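Local coordinates for ancestral congerin Con-anc (PDB 3AJZ), which is an ancestral fish galectin that binds a galactose-glucose sugar in its carbohydrate site and probably recognises beta-galactosides, at residues 32-37 / 120-125; 42-47 / 59-64; 55-60 / 76-81. All blocks are in the same frame, centred on the assembly; numbering follows the deposited sequence. Where two conformers were deposited one is given.

Interaction 1 (32-37 / 120-125); sequences SINVGE and FIYLAG
Asn-34 and Tyr-122 face each other as a hydrogen-bonded pair in the antiparallel sheet of the galectin beta-sandwich, where strands 30-36 and 117-125 run antiparallel, side by side. Starting at CB, Asn-34 lies over the middle of the Tyr-122 ring: CB is 3.7 Å from the ring centroid and only 11° off its normal, a CH-pi contact. CG then passes above CE1 of the same ring, and the amide plane is stacked on the ring plane with 17° between them. At the tip the two ends of the amide part company. ND2 gives one hydrogen to Tyr-122 O, reached at 3.2 Å from above the carbonyl plane, and the other to Ser-32 OG, both close to the amide plane; OD1 accepts from ND1 of His-45. The amide is thus fixed in rotation by three bonds and a ring face.

Phe-120 repeats the theme without a partner side chain. Its CG sits between the backbone N and the carbonyl carbon (chi1 76°), which swings the ring across the strand until Gly-36 CA is 3.8 Å from the centroid, over the face. Phe-120 CZ lies 3.5 Å from Gly-36 CA, the ring directly against the glycine backbone.

The other sheet face, carrying Ile-33, Val-35, Ile-121 and Leu-123, is apolar. Toward strand 18-24 of the opposing sheet, Ile-33 touches Val-20, Val-35 touches Leu-18, and Ile-121 touches both. Here Ile-33 CG2 and Val-35 CG2 both approach Ile-121 CG1, while Leu-123 CD1 touches Ile-33 CG1 at 3.5 Å and Ser-32 O at 3.3 Å.

Interaction 2 (42-47 / 59-64); sequences IALHID and IVLNSM. With GAL (beta-D-galactopyranose), chain B.
His-45 and Asn-62 form a hydrogen-bonded pair in the hairpin of strands 42-49 and 58-65, and the same pair reaches up to the bound galactose in the carbohydrate site of this galectin.

Backbone bonds come in three reciprocal pairs, Ile-42 with Met-64, His-45 with Asn-62 and Asp-47 with Val-60. Between the first two the register slips by one residue: Ala-43 and Leu-44 both face Val-35 on the neighbouring strand, a classic beta bulge.

Polar side chains serve the sugar. With CG of His-45 anti to the backbone N (chi1 169°), NE2 meets GAL O4 at 2.8 Å near the ring plane, and either atom could be the donor. ND1 is held by Asn-34 OD1, a second-shell bond that fixes the imidazole. Asn-62 points ND2 almost straight at GAL O6, 2.9 Å away with a 172° angle at the hydrogen; ND2 also bonds to Gln-70 O, while OD1 accepts from Arg-112. Asp-47 OD2 comes within 3.2 Å of GAL O4, an approach not counted as a hydrogen bond; OD2 forms salt bridges with Arg-49 and Arg-30, which also bond to the galactose.

Apolar contacts occupy the other face. Ile-46 and Ile-59 lie side by side with their CG2 methyls 3.6 Å apart, and Leu-61 CD2 lies 4.4 Å from Leu-44 CD1. On the sugar-binding face, Ile-42 CD1 crosses to Met-64 SD at 3.9 Å.

The axial O4 and the O6 are therefore read by groups already positioned by other bonds, consistent with selection for galactose, whose O4 is axial, while the Asp-47 carboxylate probably offsets the charge of the two arginines.

Interaction 3 (55-60 / 76-81); sequences DQNTIV and KNFPFT
Lys-76 opens the contact by reaching to Gln-56 and Thr-58, beside the G1 beta bulge formed by Asn-57 and Thr-58 opposite Arg-49. Its chain bends at chi2 and chi3 (-102° and 85°), which brings NZ to Gln-56 O at 3.3 Å, a weak bond; the approach to Thr-58 OG1 is doubtful, since that hydroxyl is modelled too close to CE. A water linking Lys-76 O and Asn-57 O, 2.7 Å and 2.6 Å away, ties the backbones. Next, Asn-77 presents its O to Ile-59 CD1 at 3.4 Å; this carbonyl is buried and has no polar partner in the model.

Phe-78 lies against the bulge: Asn-57 CA is 3.7 Å from the ring centroid, 15° off the normal, and Thr-58 N is over the same face. Ile-59 CG1 comes to the ring edge. After the inverse gamma turn centred on Pro-79, Phe-80 folds back so that its CD2 lies over the opposite face of Phe-78, and its own edge meets Ile-59 CD1.

The loop 76-81 is consequently held to the start of strand 58-65 by apolar packing of Phe-78 and Ile-59, a bridging water and an exposed lysine whose hydrogen bond is weak.

Interactions 1 and 2 lie in one sheet of the sandwich, which interaction 3 joins through strand 58-65; interactions 2 and 3 are nested within the chain loop that interaction 1 closes. Interactions 1 and 2, centres 9 Å apart, touch directly: Val-35 N probably bonds to Leu-44 O at 2.8 Å. Asn-34 OD1 lies 2.8 Å from ND1 of His-45, whose NE2 binds galactose O4, so interaction 1 supplies a second shell. The side chain of Ser-32 is about 6 Å from the bound GAL. Interaction 3 shares Ile-59 and Val-60 with interaction 2, and its Asp-55 pairs with the pocket residues Arg-49 and Arg-74.

Interaction 1 (32-37 / 120-125)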
loop_
_atom_site.group_PDB
_atom_site.type_symbol
_atom_site.label_atom_id
_atom_site.label_comp_id
_atom_site.label_asym_id
_atom_site.label_seq_id
_atom_site.Cartn_x
_atom_site.Cartn_y
_atom_site.Cartn_z
ATOM N N SER A 32 9.847 2.820 11.981
ATOM C CA SER A 32 10.580 3.209 10.774
ATOM C C SER A 32 9.823 3.095 9.460
ATOM O O SER A 32 8.934 2.257 9.308
ATOM C CB SER A 32 11.929 2.460 10.648
ATOM O OG SER A 32 11.680 1.060 10.611
ATOM N N ILE A 33 10.208 3.949 8.517
ATOM C CA ILE A 33 9.831 3.820 7.127
ATOM C C ILE A 33 11.036 3.344 6.344
ATOM O O ILE A 33 12.170 3.858 6.556
ATOM C CB ILE A 33 9.342 5.160 6.581
ATOM C CG1 ILE A 33 8.035 5.538 7.274
ATOM C CG2 ILE A 33 9.082 5.059 5.087
ATOM C CD1 ILE A 33 7.600 6.944 6.975
ATOM N N ASN A 34 10.824 2.367 5.466
ATOM C CA ASN A 34 11.950 1.662 4.829
ATOM C C ASN A 34 11.652 1.552 3.362
ATOM O O ASN A 34 10.710 0.853 3.013
ATOM C CB ASN A 34 12.075 0.263 5.423
ATOM C CG ASN A 34 12.353 0.302 6.893
ATOM O OD1 ASN A 34 13.513 0.392 7.295
ATOM N ND2 ASN A 34 11.316 0.248 7.711
ATOM N N VAL A 35 12.439 2.213 2.510
ATOM C CA VAL A 35 12.227 2.231 1.048
ATOM C C VAL A 35 13.390 1.517 0.377
ATOM O O VAL A 35 14.536 1.718 0.785
ATOM C CB VAL A 35 12.168 3.693 0.531
ATOM C CG1 VAL A 35 12.025 3.714 -1.007
ATOM C CG2 VAL A 35 11.014 4.452 1.212
ATOM N N GLY A 36 13.132 0.705 -0.636
ATOM C CA GLY A 36 14.269 0.047 -1.265
ATOM C C GLY A 36 13.930 -0.626 -2.569
ATOM O O GLY A 36 12.818 -0.481 -3.112
ATOM N N GLU A 37 14.901 -1.348 -3.095
ATOM C CA GLU A 37 14.752 -1.903 -4.443
ATOM C C GLU A 37 15.310 -3.310 -4.619
ATOM O O GLU A 37 15.174 -3.912 -5.700
ATOM C CB GLU A 37 15.266 -0.930 -5.534
ATOM C CG GLU A 37 16.769 -0.639 -5.499
ATOM C CD GLU A 37 17.579 -1.660 -6.285
ATOM O OE1 GLU A 37 17.351 -1.829 -7.515
ATOM O OE2 GLU A 37 18.443 -2.287 -5.669
ATOM N N PHE A 120 9.784 -1.068 -3.336
ATOM C CA PHE A 120 9.072 -1.369 -2.084
ATOM C C PHE A 120 9.184 -0.305 -1.032
ATOM O O PHE A 120 10.137 0.475 -1.012
ATOM C CB PHE A 120 9.449 -2.722 -1.475
ATOM C CG PHE A 120 10.784 -2.741 -0.785
ATOM C CD1 PHE A 120 11.886 -3.321 -1.416
ATOM C CD2 PHE A 120 10.943 -2.188 0.487
ATOM C CE1 PHE A 120 13.142 -3.351 -0.775
ATOM C CE2 PHE A 120 12.204 -2.180 1.129
ATOM C CZ PHE A 120 13.294 -2.778 0.493
ATOM N N ILE A 121 8.162 -0.268 -0.178
ATOM C CA ILE A 121 8.194 0.533 1.050
ATOM C C ILE A 121 7.516 -0.283 2.118
ATOM O O ILE A 121 6.438 -0.851 1.884
ATOM C CB ILE A 121 7.497 1.964 0.934
ATOM C CG1 ILE A 121 7.540 2.722 2.287
ATOM C CG2 ILE A 121 6.083 1.870 0.298
ATOM C CD1 ILE A 121 6.376 2.474 3.248
ATOM N N TYR A 122 8.155 -0.378 3.289
ATOM C CA TYR A 122 7.490 -1.007 4.424
ATOM C C TYR A 122 7.684 -0.285 5.741
ATOM O O TYR A 122 8.682 0.440 5.940
ATOM C CB TYR A 122 7.857 -2.492 4.561
ATOM C CG TYR A 122 9.270 -2.775 5.007
ATOM C CD1 TYR A 122 9.587 -2.844 6.363
ATOM C CD2 TYR A 122 10.271 -3.022 4.072
ATOM C CE1 TYR A 122 10.896 -3.143 6.775
ATOM C CE2 TYR A 122 11.568 -3.322 4.455
ATOM C CZ TYR A 122 11.878 -3.367 5.799
ATOM O OH TYR A 122 13.167 -3.694 6.203
ATOM N N LEU A 123 6.700 -0.439 6.626
ATOM C CA LEU A 123 6.772 0.156 7.955
ATOM C C LEU A 123 7.231 -0.908 8.932
ATOM O O LEU A 123 6.852 -2.054 8.777
ATOM C CB LEU A 123 5.382 0.679 8.384
ATOM C CG LEU A 123 5.385 1.891 9.311
ATOM C CD1 LEU A 123 5.845 3.058 8.451
ATOM C CD2 LEU A 123 4.035 2.223 9.844
ATOM N N ALA A 124 8.022 -0.501 9.932
ATOM C CA ALA A 124 8.395 -1.388 11.042
ATOM C C ALA A 124 8.240 -0.682 12.376
ATOM O O ALA A 124 8.299 0.560 12.464
ATOM C CB ALA A 124 9.840 -1.882 10.882
ATOM N N GLY A 125 8.030 -1.448 13.438
ATOM C CA GLY A 125 8.012 -0.837 14.754
ATOM C C GLY A 125 6.654 -0.469 15.322
ATOM O O GLY A 125 5.668 -1.221 15.170
#

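Interaction 2 (42-47 / 59-64)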
loop_
_atom_site.group_PDB
_atom_site.type_symbol
_atom_site.label_atom_id
_atom_site.label_comp_id
_atom_site.label_asym_id
_atom_site.label_seq_id
_atom_site.Cartn_x
_atom_site.Cartn_y
_atom_site.Cartn_z
ATOM N N ILE A 42 18.039 -1.854 2.099
ATOM C CA ILE A 42 17.093 -0.777 2.345
ATOM C C ILE A 42 17.849 0.479 1.935
ATOM O O ILE A 42 18.894 0.809 2.509
ATOM C CB ILE A 42 16.757 -0.650 3.843
ATOM C CG1 ILE A 42 16.125 -1.943 4.380
ATOM C CG2 ILE A 42 15.800 0.549 4.054
ATOM C CD1 ILE A 42 16.053 -2.009 5.913
ATOM N N ALA A 43 17.342 1.175 0.930
ATOM C CA ALA A 43 18.006 2.373 0.424
ATOM C C ALA A 43 17.866 3.536 1.401
ATOM O O ALA A 43 18.776 4.370 1.564
ATOM C CB ALA A 43 17.433 2.759 -0.977
ATOM N N LEU A 44 16.684 3.609 2.015
ATOM C CA LEU A 44 16.376 4.694 2.920
ATOM C C LEU A 44 15.596 4.124 4.085
ATOM O O LEU A 44 14.474 3.612 3.920
ATOM C CB LEU A 44 15.554 5.762 2.180
ATOM C CG LEU A 44 15.086 6.889 3.091
ATOM C CD1 LEU A 44 16.247 7.696 3.733
ATOM C CD2 LEU A 44 14.169 7.829 2.353
ATOM N N HIS A 45 16.215 4.172 5.271
ATOM C CA HIS A 45 15.623 3.790 6.547
ATOM C C HIS A 45 15.494 5.042 7.367
ATOM O O HIS A 45 16.482 5.735 7.611
ATOM C CB HIS A 45 16.570 2.806 7.244
ATOM C CG HIS A 45 16.242 2.516 8.683
ATOM N ND1 HIS A 45 15.193 1.708 9.089
ATOM C CD2 HIS A 45 16.928 2.832 9.820
ATOM C CE1 HIS A 45 15.238 1.563 10.408
ATOM N NE2 HIS A 45 16.270 2.247 10.877
ATOM N N ILE A 46 14.267 5.363 7.774
ATOM C CA ILE A 46 14.012 6.561 8.577
ATOM C C ILE A 46 13.453 6.060 9.883
ATOM O O ILE A 46 12.312 5.603 9.919
ATOM C CB ILE A 46 12.952 7.468 7.902
ATOM C CG1 ILE A 46 13.257 7.690 6.408
ATOM C CG2 ILE A 46 12.872 8.794 8.656
ATOM C CD1 ILE A 46 12.050 8.270 5.642
ATOM N N ASP A 47 14.251 6.110 10.945
ATOM C CA ASP A 47 13.853 5.551 12.240
ATOM C C ASP A 47 13.451 6.693 13.147
ATOM O O ASP A 47 14.292 7.520 13.521
ATOM C CB ASP A 47 15.012 4.746 12.864
ATOM C CG ASP A 47 14.537 3.661 13.810
ATOM O OD1 ASP A 47 13.373 3.213 13.683
ATOM O OD2 ASP A 47 15.330 3.266 14.681
ATOM N N ILE A 59 15.453 11.510 14.944
ATOM C CA ILE A 59 15.327 10.684 13.748
ATOM C C ILE A 59 16.711 10.164 13.452
ATOM O O ILE A 59 17.666 10.944 13.328
ATOM C CB ILE A 59 14.788 11.448 12.507
ATOM C CG1 ILE A 59 13.454 12.109 12.855
ATOM C CG2 ILE A 59 14.611 10.487 11.300
ATOM C CD1 ILE A 59 12.853 12.869 11.676
ATOM N N VAL A 60 16.824 8.842 13.307
ATOM C CA VAL A 60 18.069 8.225 12.852
ATOM C C VAL A 60 17.839 7.707 11.450
ATOM O O VAL A 60 16.915 6.919 11.221
ATOM C CB VAL A 60 18.487 7.096 13.805
ATOM C CG1 VAL A 60 19.705 6.363 13.237
ATOM C CG2 VAL A 60 18.765 7.699 15.198
ATOM N N LEU A 61 18.657 8.168 10.519
ATOM C CA LEU A 61 18.579 7.777 9.124
ATOM C C LEU A 61 19.759 6.880 8.779
ATOM O O LEU A 61 20.906 7.102 9.206
ATOM C CB LEU A 61 18.532 8.991 8.180
ATOM C CG LEU A 61 17.356 9.916 8.498
ATOM C CD1 LEU A 61 17.781 11.081 9.429
ATOM C CD2 LEU A 61 16.749 10.420 7.211
ATOM N N ASN A 62 19.499 5.861 7.987
ATOM C CA ASN A 62 20.555 4.990 7.525
ATOM C C ASN A 62 20.106 4.240 6.270
ATOM O O ASN A 62 19.006 4.421 5.741
ATOM C CB ASN A 62 20.982 4.063 8.662
ATOM C CG ASN A 62 22.445 3.598 8.548
ATOM O OD1 ASN A 62 23.130 3.860 7.556
ATOM N ND2 ASN A 62 22.927 2.918 9.600
ATOM N N SER A 63 20.994 3.414 5.748
ATOM C CA SER A 63 20.745 2.488 4.677
ATOM C C SER A 63 21.329 1.140 5.062
ATOM O O SER A 63 22.186 1.062 5.955
ATOM C CB SER A 63 21.400 2.975 3.381
ATOM O OG SER A 63 22.784 3.308 3.619
ATOM N N MET A 64 20.849 0.097 4.409
ATOM C CA MET A 64 21.305 -1.273 4.661
ATOM C C MET A 64 21.668 -1.933 3.341
ATOM O O MET A 64 20.875 -1.950 2.402
ATOM C CB MET A 64 20.195 -2.070 5.368
ATOM C CG MET A 64 20.348 -3.595 5.215
ATOM S SD MET A 64 19.010 -4.509 6.027
ATOM C CE MET A 64 19.370 -4.151 7.673
HETATM C C1 GAL B . 20.157 0.164 15.124
HETATM C C2 GAL B . 18.765 -0.504 15.157
HETATM C C3 GAL B . 18.306 -0.890 13.755
HETATM C C4 GAL B . 18.398 0.349 12.851
HETATM C C5 GAL B . 19.855 0.839 12.898
HETATM C C6 GAL B . 20.059 2.057 12.018
HETATM O O2 GAL B . 18.775 -1.658 16.003
HETATM O O3 GAL B . 16.986 -1.372 13.815
HETATM O O4 GAL B . 17.458 1.317 13.294
HETATM O O5 GAL B . 20.225 1.249 14.214
HETATM O O6 GAL B . 21.430 2.422 11.992
#

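Interaction 3 (55-60 / 76-81)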
loop_
_atom_site.group_PDB
_atom_site.type_symbol
_atom_site.label_atom_id
_atom_site.label_comp_id
_atom_site.label_asym_id
_atom_site.label_seq_id
_atom_site.Cartn_x
_atom_site.Cartn_y
_atom_site.Cartn_z
ATOM N N ASP A 55 19.111 7.495 22.151
ATOM C CA ASP A 55 18.364 8.504 21.412
ATOM C C ASP A 55 17.008 8.775 22.026
ATOM O O ASP A 55 16.227 7.844 22.271
ATOM C CB ASP A 55 18.150 8.065 19.957
ATOM C CG ASP A 55 19.451 7.993 19.178
ATOM O OD1 ASP A 55 20.156 9.028 19.105
ATOM O OD2 ASP A 55 19.809 6.901 18.662
ATOM N N GLN A 56 16.725 10.054 22.239
ATOM C CA GLN A 56 15.387 10.494 22.618
ATOM C C GLN A 56 14.933 11.532 21.608
ATOM O O GLN A 56 15.691 12.460 21.254
ATOM C CB GLN A 56 15.362 11.064 24.038
ATOM C CG GLN A 56 15.253 10.013 25.137
ATOM C CD GLN A 56 15.324 10.627 26.526
ATOM O OE1 GLN A 56 14.597 11.577 26.837
ATOM N NE2 GLN A 56 16.212 10.101 27.367
ATOM N N ASN A 57 13.708 11.352 21.118
ATOM C CA ASN A 57 13.108 12.257 20.140
ATOM C C ASN A 57 14.098 12.637 19.048
ATOM O O ASN A 57 14.362 13.806 18.780
ATOM C CB ASN A 57 12.516 13.493 20.839
ATOM C CG ASN A 57 11.525 13.115 21.920
ATOM O OD1 ASN A 57 10.693 12.242 21.733
ATOM N ND2 ASN A 57 11.636 13.755 23.071
ATOM N N THR A 58 14.624 11.610 18.387
ATOM C CA THR A 58 15.624 11.819 17.343
ATOM C C THR A 58 15.260 10.971 16.136
ATOM O O THR A 58 14.825 9.829 16.290
ATOM C CB THR A 58 17.020 11.390 17.846
ATOM O OG1 THR A 58 17.378 12.167 18.998
ATOM C CG2 THR A 58 18.089 11.598 16.789
ATOM N N ILE A 59 15.453 11.510 14.944
ATOM C CA ILE A 59 15.327 10.684 13.748
ATOM C C ILE A 59 16.711 10.164 13.452
ATOM O O ILE A 59 17.666 10.944 13.328
ATOM C CB ILE A 59 14.788 11.448 12.507
ATOM C CG1 ILE A 59 13.454 12.109 12.855
ATOM C CG2 ILE A 59 14.611 10.487 11.300
ATOM C CD1 ILE A 59 12.853 12.869 11.676
ATOM N N VAL A 60 16.824 8.842 13.307
ATOM C CA VAL A 60 18.069 8.225 12.852
ATOM C C VAL A 60 17.839 7.707 11.450
ATOM O O VAL A 60 16.915 6.919 11.221
ATOM C CB VAL A 60 18.487 7.096 13.805
ATOM C CG1 VAL A 60 19.705 6.363 13.237
ATOM C CG2 VAL A 60 18.765 7.699 15.198
ATOM N N LYS A 76 17.472 16.159 14.895
ATOM C CA LYS A 76 16.754 16.448 16.141
ATOM C C LYS A 76 15.403 17.112 15.886
ATOM O O LYS A 76 14.712 17.488 16.838
ATOM C CB LYS A 76 17.593 17.355 17.052
ATOM C CG LYS A 76 18.924 16.766 17.465
ATOM C CD LYS A 76 18.874 16.218 18.867
ATOM C CE LYS A 76 18.346 14.814 18.904
ATOM N NZ LYS A 76 18.225 14.323 20.318
ATOM N N ASN A 77 15.046 17.287 14.616
ATOM C CA ASN A 77 13.696 17.740 14.270
ATOM C C ASN A 77 12.767 16.559 14.407
ATOM O O ASN A 77 12.880 15.596 13.662
ATOM C CB ASN A 77 13.626 18.278 12.841
ATOM C CG ASN A 77 14.209 19.653 12.721
ATOM O OD1 ASN A 77 13.730 20.598 13.348
ATOM N ND2 ASN A 77 15.266 19.776 11.938
ATOM N N PHE A 78 11.838 16.631 15.347
ATOM C CA PHE A 78 11.062 15.424 15.713
ATOM C C PHE A 78 9.587 15.726 15.895
ATOM O O PHE A 78 9.079 15.681 17.009
ATOM C CB PHE A 78 11.640 14.786 16.973
ATOM C CG PHE A 78 11.229 13.348 17.133
ATOM C CD1 PHE A 78 10.214 12.969 18.032
ATOM C CD2 PHE A 78 11.790 12.378 16.312
ATOM C CE1 PHE A 78 9.823 11.616 18.148
ATOM C CE2 PHE A 78 11.392 11.028 16.421
ATOM C CZ PHE A 78 10.410 10.660 17.321
ATOM N N PRO A 79 8.899 16.071 14.788
ATOM C CA PRO A 79 7.485 16.456 14.887
ATOM C C PRO A 79 6.520 15.279 14.892
ATOM O O PRO A 79 5.678 15.132 13.980
ATOM C CB PRO A 79 7.284 17.294 13.625
ATOM C CG PRO A 79 8.194 16.618 12.598
ATOM C CD PRO A 79 9.423 16.248 13.417
ATOM N N PHE A 80 6.651 14.443 15.924
ATOM C CA PHE A 80 5.812 13.252 16.069
ATOM C C PHE A 80 5.392 13.099 17.516
ATOM O O PHE A 80 6.114 13.519 18.421
ATOM C CB PHE A 80 6.608 11.986 15.633
ATOM C CG PHE A 80 7.142 12.088 14.253
ATOM C CD1 PHE A 80 6.324 11.768 13.175
ATOM C CD2 PHE A 80 8.438 12.568 13.997
ATOM C CE1 PHE A 80 6.767 11.911 11.857
ATOM C CE2 PHE A 80 8.878 12.712 12.665
ATOM C CZ PHE A 80 8.039 12.377 11.616
ATOM N N THR A 81 4.224 12.503 17.730
ATOM C CA THR A 81 3.708 12.254 19.081
ATOM C C THR A 81 3.138 10.829 19.152
ATOM O O THR A 81 2.387 10.398 18.278
ATOM C CB THR A 81 2.613 13.270 19.467
ATOM O OG1 THR A 81 3.144 14.583 19.294
ATOM C CG2 THR A 81 2.167 13.114 20.943
HETATM O O HOH W 1 19.167 11.842 22.333
HETATM O O HOH W 2 14.316 16.379 19.280
#